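Local coordinates for PDZ domain protein (Parabacteroides distasonis, PDB 4L8N) that is of unknown function but binds magnesium and joins PDZ domains to a DUF4136 domain, an architecture consistent with a role in recognising protein or peptide partners, at residues 10-16 with 67-72; 84-88 with 174-178; 127-133 with 294-300; 145-151 with 183-189. The contacts are given in a common frame with arbitrary orientation. Numbering follows the deposited sequence.

Contact 1 of 4, residues 10-16 with 67-72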
loop_
_atom_site.group_PDB
_atom_site.type_symbol
_atom_site.label_atom_id
_atom_site.label_comp_id
_atom_site.label_asym_id
_atom_site.label_seq_id
_atom_site.Cartn_x
_atom_site.Cartn_y
_atom_site.Cartn_z
ATOM N N CYS A 10 -16.590 37.080 -16.301
ATOM C CA CYS A 10 -15.341 37.290 -15.572
ATOM C C CYS A 10 -14.938 36.082 -14.759
ATOM O O CYS A 10 -15.776 35.295 -14.309
ATOM C CB CYS A 10 -15.427 38.521 -14.691
ATOM S SG CYS A 10 -15.953 39.993 -15.575
ATOM N N ARG A 11 -13.630 35.980 -14.539
ATOM C CA ARG A 11 -12.958 34.880 -13.866
ATOM C C ARG A 11 -11.799 35.402 -13.053
ATOM O O ARG A 11 -11.252 36.469 -13.346
ATOM C CB ARG A 11 -12.419 33.934 -14.968
ATOM C CG ARG A 11 -12.327 32.456 -14.616
ATOM C CD ARG A 11 -10.921 31.886 -14.779
ATOM N NE ARG A 11 -10.437 31.821 -16.165
ATOM C CZ ARG A 11 -9.520 32.635 -16.691
ATOM N NH1 ARG A 11 -8.991 33.615 -15.964
ATOM N NH2 ARG A 11 -9.132 32.483 -17.951
ATOM N N LEU A 12 -11.396 34.639 -12.049
ATOM C CA LEU A 12 -10.174 34.936 -11.321
ATOM C C LEU A 12 -9.175 33.916 -11.815
ATOM O O LEU A 12 -9.558 32.795 -12.163
ATOM C CB LEU A 12 -10.362 34.935 -9.814
ATOM C CG LEU A 12 -11.024 36.197 -9.285
ATOM C CD1 LEU A 12 -12.521 35.993 -9.135
ATOM C CD2 LEU A 12 -10.372 36.671 -7.987
ATOM N N GLY A 13 -7.927 34.331 -11.963
ATOM C CA GLY A 13 -6.896 33.469 -12.526
ATOM C C GLY A 13 -6.378 32.331 -11.674
ATOM O O GLY A 13 -5.178 32.033 -11.725
ATOM N N PHE A 14 -7.267 31.651 -10.932
ATOM C CA PHE A 14 -6.874 30.510 -10.096
ATOM C C PHE A 14 -8.041 29.611 -9.746
ATOM O O PHE A 14 -9.174 30.079 -9.678
ATOM C CB PHE A 14 -6.187 30.974 -8.785
ATOM C CG PHE A 14 -7.004 31.898 -7.908
ATOM C CD1 PHE A 14 -7.954 31.388 -7.023
ATOM C CD2 PHE A 14 -6.781 33.268 -7.918
ATOM C CE1 PHE A 14 -8.715 32.243 -6.219
ATOM C CE2 PHE A 14 -7.526 34.119 -7.103
ATOM C CZ PHE A 14 -8.499 33.605 -6.266
ATOM N N THR A 15 -7.744 28.336 -9.453
ATOM C CA THR A 15 -8.696 27.336 -8.949
ATOM C C THR A 15 -8.386 27.148 -7.461
ATOM O O THR A 15 -7.231 27.288 -7.057
ATOM C CB THR A 15 -8.638 26.013 -9.745
ATOM O OG1 THR A 15 -7.371 25.381 -9.584
ATOM C CG2 THR A 15 -8.932 26.198 -11.225
ATOM N N TYR A 16 -9.400 26.865 -6.644
ATOM C CA TYR A 16 -9.201 26.696 -5.205
ATOM C C TYR A 16 -10.137 25.647 -4.595
ATOM O O TYR A 16 -11.110 25.220 -5.222
ATOM C CB TYR A 16 -9.408 28.044 -4.482
ATOM C CG TYR A 16 -10.856 28.493 -4.398
ATOM C CD1 TYR A 16 -11.432 29.260 -5.411
ATOM C CD2 TYR A 16 -11.641 28.186 -3.287
ATOM C CE1 TYR A 16 -12.759 29.679 -5.337
ATOM C CE2 TYR A 16 -12.977 28.576 -3.216
ATOM C CZ TYR A 16 -13.527 29.339 -4.236
ATOM O OH TYR A 16 -14.833 29.769 -4.155
ATOM N N ILE A 67 -18.370 32.740 -0.317
ATOM C CA ILE A 67 -16.978 33.035 -0.679
ATOM C C ILE A 67 -16.869 33.222 -2.214
ATOM O O ILE A 67 -16.252 34.212 -2.601
ATOM C CB ILE A 67 -15.954 32.011 -0.108
ATOM C CG1 ILE A 67 -15.451 32.503 1.260
ATOM C CG2 ILE A 67 -14.763 31.734 -1.074
ATOM C CD1 ILE A 67 -14.848 31.462 2.124
ATOM N N PRO A 68 -17.461 32.364 -3.103
ATOM C CA PRO A 68 -17.321 32.600 -4.556
ATOM C C PRO A 68 -17.861 33.953 -5.038
ATOM O O PRO A 68 -17.267 34.545 -5.938
ATOM C CB PRO A 68 -18.119 31.453 -5.190
ATOM C CG PRO A 68 -18.986 30.935 -4.110
ATOM C CD PRO A 68 -18.208 31.114 -2.853
ATOM N N GLN A 69 -18.968 34.443 -4.438
ATOM C CA GLN A 69 -19.592 35.732 -4.782
ATOM C C GLN A 69 -18.717 36.894 -4.318
ATOM O O GLN A 69 -18.610 37.890 -5.033
ATOM C CB GLN A 69 -21.009 35.864 -4.171
ATOM C CG GLN A 69 -22.086 34.995 -4.837
ATOM C CD GLN A 69 -21.997 33.525 -4.467
ATOM O OE1 GLN A 69 -21.768 33.149 -3.308
ATOM N NE2 GLN A 69 -22.169 32.656 -5.458
ATOM N N LEU A 70 -18.102 36.760 -3.122
ATOM C CA LEU A 70 -17.225 37.756 -2.514
ATOM C C LEU A 70 -15.911 37.873 -3.276
ATOM O O LEU A 70 -15.300 38.942 -3.287
ATOM C CB LEU A 70 -16.963 37.389 -1.051
ATOM C CG LEU A 70 -17.065 38.536 -0.054
ATOM C CD1 LEU A 70 -18.503 38.984 0.131
ATOM C CD2 LEU A 70 -16.479 38.139 1.278
ATOM N N LEU A 71 -15.493 36.774 -3.925
ATOM C CA LEU A 71 -14.278 36.706 -4.732
ATOM C C LEU A 71 -14.508 37.278 -6.124
ATOM O O LEU A 71 -13.549 37.735 -6.748
ATOM C CB LEU A 71 -13.751 35.267 -4.832
ATOM C CG LEU A 71 -12.835 34.827 -3.705
ATOM C CD1 LEU A 71 -12.575 33.347 -3.783
ATOM C CD2 LEU A 71 -11.526 35.623 -3.700
ATOM N N ASN A 72 -15.772 37.268 -6.608
ATOM C CA ASN A 72 -16.142 37.844 -7.903
ATOM C C ASN A 72 -17.247 38.907 -7.689
ATOM O O ASN A 72 -18.413 38.642 -8.014
ATOM C CB ASN A 72 -16.573 36.760 -8.894
ATOM C CG ASN A 72 -16.609 37.256 -10.320
ATOM O OD1 ASN A 72 -15.602 37.232 -11.043
ATOM N ND2 ASN A 72 -17.766 37.730 -10.749
#

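Contact 2 of 4, residues 84-88 with 174-178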
loop_
_atom_site.group_PDB
_atom_site.type_symbol
_atom_site.label_atom_id
_atom_site.label_comp_id
_atom_site.label_asym_id
_atom_site.label_seq_id
_atom_site.Cartn_x
_atom_site.Cartn_y
_atom_site.Cartn_z
ATOM N N SER A 84 -1.643 34.234 3.033
ATOM C CA SER A 84 -0.634 33.607 3.861
ATOM C C SER A 84 -0.119 32.341 3.138
ATOM O O SER A 84 -0.863 31.651 2.422
ATOM C CB SER A 84 -1.134 33.311 5.273
ATOM O OG SER A 84 -1.868 32.106 5.399
ATOM N N ASN A 85 1.177 32.084 3.301
ATOM C CA ASN A 85 1.887 30.920 2.783
ATOM C C ASN A 85 3.134 30.663 3.654
ATOM O O ASN A 85 3.252 31.222 4.753
ATOM C CB ASN A 85 2.248 31.114 1.312
ATOM C CG ASN A 85 3.012 32.365 1.026
ATOM O OD1 ASN A 85 3.854 32.797 1.802
ATOM N ND2 ASN A 85 2.694 33.003 -0.076
ATOM N N LEU A 86 4.060 29.839 3.165
ATOM C CA LEU A 86 5.285 29.476 3.878
ATOM C C LEU A 86 6.367 30.580 3.794
ATOM O O LEU A 86 7.288 30.579 4.609
ATOM C CB LEU A 86 5.812 28.124 3.364
ATOM C CG LEU A 86 4.857 26.909 3.530
ATOM C CD1 LEU A 86 5.459 25.652 2.888
ATOM C CD2 LEU A 86 4.546 26.642 4.992
ATOM N N SER A 87 6.236 31.538 2.852
ATOM C CA SER A 87 7.154 32.679 2.722
ATOM C C SER A 87 6.802 33.743 3.756
ATOM O O SER A 87 7.702 34.219 4.447
ATOM C CB SER A 87 7.106 33.273 1.319
ATOM O OG SER A 87 8.212 32.860 0.535
ATOM N N SER A 88 5.503 34.090 3.904
ATOM C CA SER A 88 5.102 35.090 4.896
ATOM C C SER A 88 3.757 34.768 5.592
ATOM O O SER A 88 2.869 34.175 4.984
ATOM C CB SER A 88 5.021 36.473 4.256
ATOM O OG SER A 88 3.981 36.512 3.296
ATOM N N LYS A 174 11.668 26.604 -3.018
ATOM C CA LYS A 174 10.674 27.155 -3.960
ATOM C C LYS A 174 9.350 27.477 -3.247
ATOM O O LYS A 174 8.642 28.394 -3.652
ATOM C CB LYS A 174 10.412 26.214 -5.138
ATOM C CG LYS A 174 11.537 26.156 -6.171
ATOM C CD LYS A 174 11.139 25.335 -7.402
ATOM C CE LYS A 174 11.377 23.846 -7.274
ATOM N NZ LYS A 174 10.504 23.065 -8.191
ATOM N N LYS A 175 9.045 26.736 -2.172
ATOM C CA LYS A 175 7.839 26.888 -1.371
ATOM C C LYS A 175 7.917 28.129 -0.447
ATOM O O LYS A 175 6.879 28.639 -0.009
ATOM C CB LYS A 175 7.606 25.600 -0.563
ATOM C CG LYS A 175 7.054 24.484 -1.442
ATOM C CD LYS A 175 7.084 23.083 -0.820
ATOM C CE LYS A 175 6.595 22.057 -1.817
ATOM N NZ LYS A 175 5.176 22.293 -2.224
ATOM N N GLY A 176 9.134 28.607 -0.197
ATOM C CA GLY A 176 9.409 29.755 0.663
ATOM C C GLY A 176 10.091 29.408 1.980
ATOM O O GLY A 176 10.231 30.267 2.854
ATOM N N LEU A 177 10.488 28.143 2.153
ATOM C CA LEU A 177 11.212 27.686 3.333
ATOM C C LEU A 177 12.697 28.014 3.136
ATOM O O LEU A 177 13.159 28.223 2.010
ATOM C CB LEU A 177 10.987 26.189 3.641
ATOM C CG LEU A 177 9.537 25.730 3.942
ATOM C CD1 LEU A 177 9.506 24.264 4.327
ATOM C CD2 LEU A 177 8.891 26.547 5.067
ATOM N N THR A 178 13.433 28.120 4.236
ATOM C CA THR A 178 14.832 28.486 4.110
ATOM C C THR A 178 15.726 27.553 4.962
ATOM O O THR A 178 15.298 27.023 5.998
ATOM C CB THR A 178 15.000 29.974 4.406
ATOM O OG1 THR A 178 16.385 30.287 4.376
ATOM C CG2 THR A 178 14.352 30.420 5.730
#

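Contact 3 of 4, residues 127-133 with 294-300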
loop_
_atom_site.group_PDB
_atom_site.type_symbol
_atom_site.label_atom_id
_atom_site.label_comp_id
_atom_site.label_asym_id
_atom_site.label_seq_id
_atom_site.Cartn_x
_atom_site.Cartn_y
_atom_site.Cartn_z
ATOM N N PHE A 127 -2.461 10.588 -14.197
ATOM C CA PHE A 127 -1.683 9.485 -13.639
ATOM C C PHE A 127 -1.834 9.463 -12.107
ATOM O O PHE A 127 -2.185 10.479 -11.496
ATOM C CB PHE A 127 -0.223 9.545 -14.058
ATOM C CG PHE A 127 0.551 10.763 -13.630
ATOM C CD1 PHE A 127 0.554 11.917 -14.412
ATOM C CD2 PHE A 127 1.380 10.721 -12.512
ATOM C CE1 PHE A 127 1.313 13.030 -14.037
ATOM C CE2 PHE A 127 2.146 11.833 -12.145
ATOM C CZ PHE A 127 2.106 12.980 -12.909
ATOM N N VAL A 128 -1.631 8.281 -11.510
ATOM C CA VAL A 128 -1.777 8.063 -10.078
ATOM C C VAL A 128 -0.444 7.543 -9.549
ATOM O O VAL A 128 0.180 6.692 -10.199
ATOM C CB VAL A 128 -2.971 7.127 -9.727
ATOM C CG1 VAL A 128 -3.235 7.141 -8.236
ATOM C CG2 VAL A 128 -4.241 7.536 -10.469
ATOM N N CYS A 129 0.009 8.082 -8.383
ATOM C CA CYS A 129 1.281 7.677 -7.763
ATOM C C CYS A 129 1.062 6.892 -6.481
ATOM O O CYS A 129 0.154 7.201 -5.688
ATOM C CB CYS A 129 2.174 8.883 -7.516
ATOM S SG CYS A 129 2.773 9.670 -9.026
ATOM N N PRO A 130 1.913 5.872 -6.241
ATOM C CA PRO A 130 1.740 5.051 -5.033
ATOM C C PRO A 130 2.457 5.712 -3.873
ATOM O O PRO A 130 3.492 5.240 -3.393
ATOM C CB PRO A 130 2.333 3.697 -5.446
ATOM C CG PRO A 130 3.387 4.051 -6.438
ATOM C CD PRO A 130 3.066 5.400 -7.041
ATOM N N PHE A 131 1.921 6.863 -3.468
ATOM C CA PHE A 131 2.483 7.624 -2.362
ATOM C C PHE A 131 1.608 7.479 -1.135
ATOM O O PHE A 131 0.411 7.752 -1.212
ATOM C CB PHE A 131 2.617 9.130 -2.723
ATOM C CG PHE A 131 3.484 9.517 -3.903
ATOM C CD1 PHE A 131 4.501 8.673 -4.353
ATOM C CD2 PHE A 131 3.317 10.751 -4.536
ATOM C CE1 PHE A 131 5.311 9.038 -5.437
ATOM C CE2 PHE A 131 4.133 11.119 -5.610
ATOM C CZ PHE A 131 5.123 10.260 -6.058
ATOM N N LYS A 132 2.192 7.084 -0.007
ATOM C CA LYS A 132 1.476 7.072 1.258
ATOM C C LYS A 132 1.920 8.361 1.976
ATOM O O LYS A 132 3.115 8.531 2.262
ATOM C CB LYS A 132 1.735 5.776 2.076
ATOM C CG LYS A 132 1.180 5.780 3.515
ATOM C CD LYS A 132 -0.335 5.514 3.580
ATOM C CE LYS A 132 -0.901 5.847 4.945
ATOM N NZ LYS A 132 -1.227 7.298 5.114
ATOM N N THR A 133 0.967 9.296 2.184
ATOM C CA THR A 133 1.245 10.592 2.826
ATOM C C THR A 133 0.491 10.615 4.123
ATOM O O THR A 133 -0.739 10.503 4.139
ATOM C CB THR A 133 0.926 11.790 1.885
ATOM O OG1 THR A 133 1.476 11.478 0.612
ATOM C CG2 THR A 133 1.566 13.089 2.350
ATOM N N TYR A 294 -4.743 13.861 -0.176
ATOM C CA TYR A 294 -4.752 12.417 -0.499
ATOM C C TYR A 294 -3.753 11.652 0.348
ATOM O O TYR A 294 -2.553 11.883 0.244
ATOM C CB TYR A 294 -4.458 12.163 -1.986
ATOM C CG TYR A 294 -5.518 12.769 -2.869
ATOM C CD1 TYR A 294 -6.763 12.164 -3.008
ATOM C CD2 TYR A 294 -5.321 14.002 -3.481
ATOM C CE1 TYR A 294 -7.774 12.757 -3.757
ATOM C CE2 TYR A 294 -6.322 14.597 -4.243
ATOM C CZ TYR A 294 -7.544 13.966 -4.383
ATOM O OH TYR A 294 -8.545 14.535 -5.131
ATOM N N GLY A 295 -4.250 10.723 1.147
ATOM C CA GLY A 295 -3.396 9.920 2.007
ATOM C C GLY A 295 -2.752 8.706 1.375
ATOM O O GLY A 295 -1.666 8.306 1.798
ATOM N N ARG A 296 -3.404 8.086 0.379
ATOM C CA ARG A 296 -2.864 6.826 -0.144
ATOM C C ARG A 296 -2.507 6.767 -1.640
ATOM O O ARG A 296 -1.495 6.132 -1.949
ATOM C CB ARG A 296 -3.795 5.649 0.189
ATOM C CG ARG A 296 -3.017 4.466 0.762
ATOM C CD ARG A 296 -3.900 3.329 1.231
ATOM N NE ARG A 296 -4.593 2.658 0.126
ATOM C CZ ARG A 296 -4.097 1.635 -0.564
ATOM N NH1 ARG A 296 -2.890 1.157 -0.282
ATOM N NH2 ARG A 296 -4.804 1.085 -1.545
ATOM N N ASN A 297 -3.320 7.277 -2.560
ATOM C CA ASN A 297 -2.953 7.153 -3.988
ATOM C C ASN A 297 -3.202 8.486 -4.605
ATOM O O ASN A 297 -4.378 8.858 -4.730
ATOM C CB ASN A 297 -3.748 6.035 -4.704
ATOM C CG ASN A 297 -3.482 4.618 -4.233
ATOM O OD1 ASN A 297 -4.379 3.943 -3.722
ATOM N ND2 ASN A 297 -2.263 4.110 -4.420
ATOM N N VAL A 298 -2.117 9.246 -4.922
ATOM C CA VAL A 298 -2.250 10.626 -5.387
ATOM C C VAL A 298 -2.587 10.740 -6.887
ATOM O O VAL A 298 -1.743 10.453 -7.754
ATOM C CB VAL A 298 -1.040 11.550 -5.041
ATOM C CG1 VAL A 298 -1.438 13.022 -5.143
ATOM C CG2 VAL A 298 -0.454 11.241 -3.668
ATOM N N PRO A 299 -3.772 11.334 -7.172
ATOM C CA PRO A 299 -4.148 11.613 -8.562
ATOM C C PRO A 299 -3.581 12.957 -9.080
ATOM O O PRO A 299 -3.785 14.011 -8.448
ATOM C CB PRO A 299 -5.677 11.654 -8.484
ATOM C CG PRO A 299 -5.975 12.188 -7.148
ATOM C CD PRO A 299 -4.836 11.774 -6.242
ATOM N N PHE A 300 -2.896 12.923 -10.247
ATOM C CA PHE A 300 -2.346 14.097 -10.939
ATOM C C PHE A 300 -2.922 14.254 -12.332
ATOM O O PHE A 300 -3.215 13.260 -12.998
ATOM C CB PHE A 300 -0.826 14.020 -11.078
ATOM C CG PHE A 300 -0.037 13.941 -9.799
ATOM C CD1 PHE A 300 0.197 12.718 -9.184
ATOM C CD2 PHE A 300 0.518 15.086 -9.235
ATOM C CE1 PHE A 300 0.947 12.648 -8.006
ATOM C CE2 PHE A 300 1.287 15.011 -8.081
ATOM C CZ PHE A 300 1.495 13.792 -7.470
HETATM O O HOH W 1 -0.582 10.403 -0.525
#

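Contact 4 of 4, residues 145-151 with 183-189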
loop_
_atom_site.group_PDB
_atom_site.type_symbol
_atom_site.label_atom_id
_atom_site.label_comp_id
_atom_site.label_asym_id
_atom_site.label_seq_id
_atom_site.Cartn_x
_atom_site.Cartn_y
_atom_site.Cartn_z
ATOM N N PHE A 145 6.529 26.597 10.899
ATOM C CA PHE A 145 7.862 26.075 10.627
ATOM C C PHE A 145 8.404 26.726 9.363
ATOM O O PHE A 145 7.881 26.503 8.277
ATOM C CB PHE A 145 7.778 24.538 10.522
ATOM C CG PHE A 145 7.043 23.925 11.699
ATOM C CD1 PHE A 145 7.699 23.690 12.904
ATOM C CD2 PHE A 145 5.685 23.638 11.620
ATOM C CE1 PHE A 145 7.014 23.155 14.001
ATOM C CE2 PHE A 145 4.991 23.132 12.731
ATOM C CZ PHE A 145 5.663 22.890 13.911
ATOM N N LYS A 146 9.429 27.564 9.508
ATOM C CA LYS A 146 9.952 28.347 8.393
ATOM C C LYS A 146 11.344 27.900 7.883
ATOM O O LYS A 146 11.717 28.256 6.759
ATOM C CB LYS A 146 9.997 29.836 8.800
ATOM C CG LYS A 146 8.636 30.452 9.222
ATOM C CD LYS A 146 7.663 30.718 8.036
ATOM C CE LYS A 146 6.500 31.617 8.412
ATOM N NZ LYS A 146 5.581 31.878 7.262
ATOM N N THR A 147 12.104 27.146 8.689
ATOM C CA THR A 147 13.471 26.752 8.347
ATOM C C THR A 147 13.697 25.246 8.468
ATOM O O THR A 147 13.053 24.551 9.274
ATOM C CB THR A 147 14.539 27.524 9.203
ATOM O OG1 THR A 147 14.532 27.079 10.561
ATOM C CG2 THR A 147 14.369 29.037 9.154
ATOM N N PHE A 148 14.662 24.752 7.674
ATOM C CA PHE A 148 14.985 23.344 7.663
ATOM C C PHE A 148 16.477 23.098 7.511
ATOM O O PHE A 148 17.251 23.990 7.188
ATOM C CB PHE A 148 14.209 22.637 6.535
ATOM C CG PHE A 148 14.634 23.008 5.132
ATOM C CD1 PHE A 148 14.219 24.208 4.554
ATOM C CD2 PHE A 148 15.410 22.142 4.372
ATOM C CE1 PHE A 148 14.635 24.565 3.278
ATOM C CE2 PHE A 148 15.815 22.493 3.092
ATOM C CZ PHE A 148 15.413 23.694 2.546
ATOM N N ALA A 149 16.864 21.859 7.770
ATOM C CA ALA A 149 18.203 21.320 7.610
ATOM C C ALA A 149 18.055 19.825 7.399
ATOM O O ALA A 149 17.015 19.260 7.744
ATOM C CB ALA A 149 19.072 21.633 8.818
ATOM N N PHE A 150 19.049 19.199 6.786
ATOM C CA PHE A 150 18.989 17.766 6.549
ATOM C C PHE A 150 19.640 17.025 7.677
ATOM O O PHE A 150 20.558 17.551 8.304
ATOM C CB PHE A 150 19.640 17.413 5.208
ATOM C CG PHE A 150 18.845 18.013 4.076
ATOM C CD1 PHE A 150 17.701 17.379 3.595
ATOM C CD2 PHE A 150 19.184 19.253 3.550
ATOM C CE1 PHE A 150 16.938 17.955 2.578
ATOM C CE2 PHE A 150 18.401 19.844 2.555
ATOM C CZ PHE A 150 17.291 19.184 2.064
ATOM N N SER A 151 19.151 15.811 7.968
ATOM C CA SER A 151 19.753 14.992 9.007
ATOM C C SER A 151 21.085 14.412 8.466
ATOM O O SER A 151 21.294 14.378 7.241
ATOM C CB SER A 151 18.784 13.918 9.506
ATOM O OG SER A 151 18.473 12.888 8.584
ATOM N N LYS A 183 20.031 26.291 13.787
ATOM C CA LYS A 183 18.846 26.032 14.608
ATOM C C LYS A 183 17.596 25.849 13.718
ATOM O O LYS A 183 16.703 26.709 13.718
ATOM C CB LYS A 183 18.667 27.179 15.632
ATOM C CG LYS A 183 18.366 26.701 17.031
ATOM C CD LYS A 183 18.227 27.873 17.996
ATOM C CE LYS A 183 17.699 27.460 19.352
ATOM N NZ LYS A 183 18.556 26.434 20.015
ATOM N N PRO A 184 17.519 24.744 12.933
ATOM C CA PRO A 184 16.346 24.559 12.057
ATOM C C PRO A 184 15.043 24.271 12.819
ATOM O O PRO A 184 15.055 23.623 13.878
ATOM C CB PRO A 184 16.729 23.353 11.205
ATOM C CG PRO A 184 17.717 22.611 12.018
ATOM C CD PRO A 184 18.472 23.620 12.803
ATOM N N ASP A 185 13.914 24.772 12.258
ATOM C CA ASP A 185 12.564 24.527 12.776
ATOM C C ASP A 185 12.193 23.080 12.493
ATOM O O ASP A 185 11.492 22.449 13.278
ATOM C CB ASP A 185 11.541 25.473 12.115
ATOM C CG ASP A 185 11.606 26.939 12.514
ATOM O OD1 ASP A 185 12.039 27.237 13.669
ATOM O OD2 ASP A 185 11.140 27.782 11.725
ATOM N N LEU A 186 12.708 22.560 11.362
ATOM C CA LEU A 186 12.486 21.205 10.850
ATOM C C LEU A 186 13.748 20.481 10.471
ATOM O O LEU A 186 14.646 21.063 9.872
ATOM C CB LEU A 186 11.620 21.258 9.565
ATOM C CG LEU A 186 10.325 22.023 9.629
ATOM C CD1 LEU A 186 9.820 22.323 8.241
ATOM C CD2 LEU A 186 9.314 21.273 10.461
ATOM N N LEU A 187 13.744 19.176 10.680
ATOM C CA LEU A 187 14.797 18.297 10.215
ATOM C C LEU A 187 14.225 17.392 9.104
ATOM O O LEU A 187 13.154 16.799 9.297
ATOM C CB LEU A 187 15.337 17.483 11.385
ATOM C CG LEU A 187 16.617 16.681 11.120
ATOM C CD1 LEU A 187 17.854 17.596 11.153
ATOM C CD2 LEU A 187 16.754 15.544 12.150
ATOM N N ILE A 188 14.901 17.320 7.937
ATOM C CA ILE A 188 14.440 16.437 6.858
ATOM C C ILE A 188 15.250 15.135 6.914
ATOM O O ILE A 188 16.474 15.163 7.041
ATOM C CB ILE A 188 14.414 17.102 5.437
ATOM C CG1 ILE A 188 13.185 18.034 5.282
ATOM C CG2 ILE A 188 14.311 16.049 4.334
ATOM C CD1 ILE A 188 13.296 19.317 5.844
ATOM N N GLN A 189 14.545 14.003 6.869
ATOM C CA GLN A 189 15.123 12.661 6.900
ATOM C C GLN A 189 14.590 11.823 5.740
ATOM O O GLN A 189 13.395 11.830 5.457
ATOM C CB GLN A 189 14.810 11.975 8.243
ATOM C CG GLN A 189 15.751 10.818 8.613
ATOM C CD GLN A 189 15.807 10.555 10.118
ATOM O OE1 GLN A 189 14.870 10.003 10.729
ATOM N NE2 GLN A 189 16.921 10.945 10.752
HETATM O O HOH W 2 15.638 29.063 12.290
#

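Contact 1 of 4, residues 10-16 with 67-72
A strand and a helix of a PDZ domain can face each other across a cleft, and here Leu71 of segment 67-72 gives the largest share of the covered surface. Apolar contacts dominate. Leu71 CD1 lies 4.0 Å from Tyr16 CE1, and Leu71 CD2 approaches the edge of the Phe14 ring, 4.5 Å from Phe14 CZ. One turn earlier, Ile67 CG2 stands 4.2 Å from Tyr16 CZ, while Tyr16 OH rests 3.8 Å from Pro68 CA. The p rotamers of Phe14 and Tyr16 direct both rings to this helix. A second group meets polar atoms: Leu12 CD1 makes a tight carbon-oxygen contact of 3.1 Å with Leu71 O, and Cys10 CB lies 3.9 Å from Asn72 OD1. Strand 14-16 and helix 67-71 run nearly antiparallel, at 161°, with axes 12.3 Å apart. Phe14 also touches Ile31 and Ile51, and Leu71 touches Ile54, tying the helix to the sheet. Leu12-Gly13-Phe14 matches the GLGF-type carboxylate-binding loop, as in PDZ domains, although no peptide is bound. The chemistry implies an apolar-lined cleft, spanned by a few side chains without directional bonds between the two segments and consistent with a peptide groove.

Contact 2 of 4, residues 84-88 with 174-178
Glycine at a Schellman position allows two backbones to approach closely, as the meeting of 84-88 with 174-178 illustrates. Gly176 closes helix 158-175 in a Schellman motif with phi at 110°. A beta carbon there would be jammed against the preceding carbonyl and would clash with Ser87 OG, which, with chi1 at -102° between wells, already lies 3.3 Å from Gly176 CA. The alpha carbons of Ser87 and Gly176 are correspondingly near, 4.2 Å apart. Leu86, in the common m,t rotamer, supplies the main apolar contact, Leu86 CB lying 3.9 Å from Leu177 CD2, while Leu86 CD1 reaches to 4.1 Å from Lys175 CB. Leu86 CB also packs on a carbonyl, 3.6 Å from Lys175 O. Leu177 has the same m,t conformation, which brings Leu177 CD2 to Leu86. Lys175 lends its CB to this patch, but the rest of its chain leads away, and its NZ bonds the carbonyls of Cys286 and Tyr289. Within the loop, the p rotamer of Asn85 brings OD1 to 2.9 Å from Ser87 N and 3.0 Å from Ser88 N, an Asx turn and Asx motif that hold the loop's bend. The loop joins strands 78-84 and 91-101 of the PDZ sheet, whereas Leu177 packs on Phe148 of strand 147-150; the contact therefore sets a PDZ hairpin against the end of helix 158-175.

Contact 3 of 4, residues 127-133 with 294-300
Two strands can pair tightly at one end and then part around a turn, keeping contact through a few chosen atoms. Tyr294 begins 294-300: its carbonyl O accepts a 2.6 Å bond from a water that also donates to Phe131 O (2.9 Å) and lies 2.6 Å from Thr133 OG1. Gly295 O receives Thr133 N at 2.8 Å. Arg296 sends its guanidinium to a salt bridge with Glu235 of the second subunit, and Lys132 CD packs 4.0 Å from Arg296 CG. Asn297 CB meets Val128 CG1 at 3.7 Å. Regular antiparallel pairing starts with Val298, whose N and O bond Cys129 O (3.2 Å) and Cys129 N (3.0 Å), and whose CG2 touches Phe131 CB at 3.8 Å. Pro299 and Val128 form a non-hydrogen-bonded pair. Phe300 completes the register: its N bonds Phe127 O at 2.8 Å and its O accepts from Phe127 N at 3.0 Å. Phe300 CB makes a CH-pi contact over the face of the Phe127 ring, and Cys129 SG lies 3.6 Å from Phe300 CE1. Pro130, centre of an inverse gamma turn, interrupts strand 123-135. The whole is an antiparallel strand pair within a large mixed sheet, with Phe131 and Phe300 packing against helix 274-285.

Contact 4 of 4, residues 145-151 with 183-189
Strand 147-150, helix 158-175 and strand 178-179 form a beta-alpha-beta unit; the chain then passes to strand 186-196, leaving 147-150 the middle of three parallel strands. Ile188 has the most surface covered. Ile188 CD1 lies 3.5 Å from Phe148 CB and Ile188 CG2 3.7 Å from Phe150 CE1, on the face where Leu172 of the helix also touches Ile188 and Phe148. In the ladder, Ile188 N donates to Ala149 O (2.9 Å) and Ile188 O accepts from Ser151 N (2.9 Å). Ser151, next in covered area, ends the pairing: Gln189 NE2 donates to Ser151 OG at 3.3 Å, and Ser151 CB rests 3.7 Å from Leu187 CD2. The amide oxygen of Gln189 bonds Ser137 of the second subunit. Asp185 secures the other end, where Asp185 OD2 accepts from Lys146 N at 2.8 Å and Asp185 OD2 accepts from Thr147 N at 3.2 Å. Between these ends, Leu186 N bonds Thr147 O at 2.9 Å and Ala149 N bonds Leu186 O at 3.2 Å, though the short strand axes diverge by 36°. The p rotamer of Thr147 adds a return bond, as Thr147 OG1 accepts from Asp185 N at 2.9 Å.

Overall arrangement
Along the chain contact 1 closes first, within the PDZ range and its separate antiparallel sheet; contact 2 then crosses both contact 3 and contact 4, and contact 4 is nested inside the loop closed by contact 3. Contacts 2 and 4 lie closest, with centres about 14 Å apart, and touch where the chain leaving helix 158-175 meets strand 147-150: Thr178 N and O lie 3.1 Å from Lys146 O and 2.9 Å from Phe148 N, both probable hydrogen bonds. Contacts 3 and 4, with centres about 25 Å apart, belong to one mixed sheet. Contact 1 lies about 23 Å from contact 2 by centres. Of the four, contact 2 joins the N-terminal PDZ domain to the DUF4136 region.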